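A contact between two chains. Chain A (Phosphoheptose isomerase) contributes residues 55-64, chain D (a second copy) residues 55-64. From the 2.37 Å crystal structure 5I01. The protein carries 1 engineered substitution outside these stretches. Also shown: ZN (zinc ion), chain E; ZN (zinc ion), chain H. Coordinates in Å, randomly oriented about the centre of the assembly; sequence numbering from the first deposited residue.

Chain A 55-64: GGSAADAQHF
Chain D, residues 55-64: GGSAADAQHF

Each zinc-binding histidine lays its imidazole over a glycine of the opposing chain: G56(D) CA sits 3.6 Å from the centroid of the H63(A) ring, and G56(A) CA 3.7 Å from that of H63(D), both CH-pi contacts over a ring face. An ideal CB on G56(A) would lie 2.6 Å from H63(D) CE1, and one on G56(D) 2.5 Å from H63(A) CE1, a clash in both cases, so the ring takes the space a side chain would need. The same rings bind metal, H63(A) NE2 at 2.2 Å from ZN (chain E) and H63(D) NE2 at 2.1 Å from ZN (chain H); both histidines have chi1 t, with chi2 143° (A) and 137° (D).

The backbones are helical from 56 to 64, N-capped by G55(A) and G55(D) at positive phi (65° and 62°), with A58(A) N bonded to G55(A) O at 3.1 Å and A58(D) N to G55(D) O at 2.9 Å. The helices run antiparallel at 169°, axes 8.7 Å apart, in register about A59(A) and A59(D), whose CA atoms lie 4.8 Å apart. Small methyls permit this approach: A59(A) CB meets A59(D) CB at 4.1 Å, and A59(D) CB reaches A59(A) O at 3.5 Å. The CA-to-CB bonds of Q62(A) and Q62(D) also point toward the partner helix, with chi1/chi2 p/t in A but t/t in D; those of S57(A) and S57(D) point away. The stretches bury 417 Å² together.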

# COMPACT_ATOMS: atom_id res chain seq x y z
N GLY A 55 9.02 2.03 -8.86
CA GLY A 55 8.13 1.94 -10.03
C GLY A 55 7.63 0.53 -10.27
O GLY A 55 7.04 -0.09 -9.38
N GLY A 56 7.87 0.01 -11.47
CA GLY A 56 7.58 -1.39 -11.78
C GLY A 56 8.33 -2.36 -10.87
O GLY A 56 7.86 -3.46 -10.60
N SER A 57 9.49 -1.95 -10.39
CA SER A 57 10.27 -2.78 -9.48
C SER A 57 9.72 -2.81 -8.07
O SER A 57 10.04 -3.74 -7.31
CB SER A 57 11.72 -2.32 -9.45
OG SER A 57 12.24 -2.24 -10.77
N ALA A 58 8.91 -1.81 -7.69
CA ALA A 58 8.22 -1.82 -6.40
C ALA A 58 7.13 -2.86 -6.44
O ALA A 58 6.96 -3.60 -5.49
CB ALA A 58 7.63 -0.44 -6.08
N ALA A 59 6.41 -2.90 -7.55
CA ALA A 59 5.46 -3.97 -7.84
C ALA A 59 6.13 -5.35 -7.80
O ALA A 59 5.57 -6.28 -7.23
CB ALA A 59 4.80 -3.75 -9.20
N ASP A 60 7.31 -5.48 -8.39
CA ASP A 60 8.05 -6.74 -8.35
C ASP A 60 8.46 -7.16 -6.94
O ASP A 60 8.37 -8.32 -6.59
CB ASP A 60 9.28 -6.69 -9.27
CG ASP A 60 8.90 -6.60 -10.76
OD1 ASP A 60 7.69 -6.65 -11.08
OD2 ASP A 60 9.82 -6.47 -11.60
N ALA A 61 8.87 -6.20 -6.12
CA ALA A 61 9.26 -6.49 -4.75
C ALA A 61 8.09 -7.07 -3.96
O ALA A 61 8.27 -8.09 -3.27
CB ALA A 61 9.79 -5.24 -4.05
N GLN A 62 6.91 -6.46 -4.06
CA GLN A 62 5.75 -6.95 -3.29
C GLN A 62 5.16 -8.24 -3.88
O GLN A 62 4.57 -9.02 -3.14
CB GLN A 62 4.70 -5.85 -3.05
CG GLN A 62 3.81 -5.43 -4.21
CD GLN A 62 2.71 -4.47 -3.77
OE1 GLN A 62 2.97 -3.43 -3.16
NE2 GLN A 62 1.46 -4.82 -4.08
N HIS A 63 5.32 -8.44 -5.19
CA HIS A 63 4.99 -9.71 -5.88
C HIS A 63 5.86 -10.86 -5.33
O HIS A 63 5.34 -11.90 -4.94
CB HIS A 63 5.22 -9.54 -7.39
CG HIS A 63 4.73 -10.67 -8.25
ND1 HIS A 63 4.16 -10.44 -9.49
CD2 HIS A 63 4.75 -12.02 -8.09
CE1 HIS A 63 3.85 -11.60 -10.04
NE2 HIS A 63 4.19 -12.57 -9.22
N PHE A 64 7.17 -10.66 -5.30
CA PHE A 64 8.10 -11.62 -4.68
C PHE A 64 7.74 -11.98 -3.24
O PHE A 64 7.60 -13.13 -2.91
CB PHE A 64 9.52 -11.07 -4.73
CG PHE A 64 10.49 -11.87 -3.92
CD1 PHE A 64 10.82 -13.16 -4.30
CD2 PHE A 64 11.06 -11.33 -2.77
CE1 PHE A 64 11.71 -13.91 -3.55
CE2 PHE A 64 11.96 -12.07 -2.01
CZ PHE A 64 12.29 -13.37 -2.40
N GLY D 55 -3.06 -11.04 -5.87
CA GLY D 55 -1.70 -11.57 -5.84
C GLY D 55 -0.79 -10.76 -6.74
O GLY D 55 -0.80 -9.52 -6.70
N GLY D 56 -0.04 -11.47 -7.57
CA GLY D 56 0.77 -10.86 -8.61
C GLY D 56 -0.00 -9.96 -9.56
O GLY D 56 0.56 -9.01 -10.11
N SER D 57 -1.29 -10.24 -9.76
CA SER D 57 -2.12 -9.40 -10.62
C SER D 57 -2.47 -8.07 -9.95
O SER D 57 -2.77 -7.11 -10.65
CB SER D 57 -3.37 -10.17 -11.06
OG SER D 57 -3.02 -11.39 -11.71
N ALA D 58 -2.42 -7.99 -8.63
CA ALA D 58 -2.53 -6.71 -7.92
C ALA D 58 -1.26 -5.88 -8.16
O ALA D 58 -1.33 -4.67 -8.37
CB ALA D 58 -2.77 -6.91 -6.43
N ALA D 59 -0.11 -6.55 -8.12
CA ALA D 59 1.14 -5.90 -8.50
C ALA D 59 1.06 -5.33 -9.92
O ALA D 59 1.46 -4.19 -10.14
CB ALA D 59 2.32 -6.86 -8.36
N ASP D 60 0.53 -6.12 -10.85
CA ASP D 60 0.37 -5.70 -12.25
C ASP D 60 -0.60 -4.53 -12.42
O ASP D 60 -0.38 -3.66 -13.24
CB ASP D 60 -0.05 -6.87 -13.17
CG ASP D 60 0.97 -8.05 -13.16
OD1 ASP D 60 2.16 -7.83 -12.82
OD2 ASP D 60 0.57 -9.20 -13.47
N ALA D 61 -1.68 -4.50 -11.64
CA ALA D 61 -2.63 -3.38 -11.67
C ALA D 61 -2.00 -2.07 -11.20
O ALA D 61 -2.28 -1.01 -11.74
CB ALA D 61 -3.85 -3.70 -10.83
N GLN D 62 -1.15 -2.19 -10.18
CA GLN D 62 -0.39 -1.09 -9.61
C GLN D 62 0.69 -0.59 -10.60
O GLN D 62 0.87 0.60 -10.80
CB GLN D 62 0.26 -1.61 -8.32
CG GLN D 62 0.82 -0.58 -7.37
CD GLN D 62 1.46 -1.23 -6.16
OE1 GLN D 62 0.78 -1.82 -5.33
NE2 GLN D 62 2.77 -1.10 -6.04
N HIS D 63 1.41 -1.54 -11.18
CA HIS D 63 2.40 -1.30 -12.24
C HIS D 63 1.75 -0.52 -13.40
O HIS D 63 2.25 0.54 -13.80
CB HIS D 63 2.92 -2.66 -12.74
CG HIS D 63 4.13 -2.60 -13.60
ND1 HIS D 63 5.18 -3.48 -13.44
CD2 HIS D 63 4.46 -1.81 -14.65
CE1 HIS D 63 6.11 -3.22 -14.34
NE2 HIS D 63 5.70 -2.21 -15.09
N PHE D 64 0.65 -1.03 -13.93
CA PHE D 64 -0.08 -0.39 -15.03
C PHE D 64 -0.43 1.06 -14.71
O PHE D 64 -0.06 1.97 -15.46
CB PHE D 64 -1.35 -1.17 -15.38
CG PHE D 64 -2.29 -0.42 -16.26
CD1 PHE D 64 -2.00 -0.24 -17.61
CD2 PHE D 64 -3.46 0.15 -15.75
CE1 PHE D 64 -2.87 0.47 -18.44
CE2 PHE D 64 -4.32 0.88 -16.56
CZ PHE D 64 -4.03 1.05 -17.91
ZN ZN E . 3.84 -14.68 -9.58
ZN ZN H . 6.90 -1.26 -16.58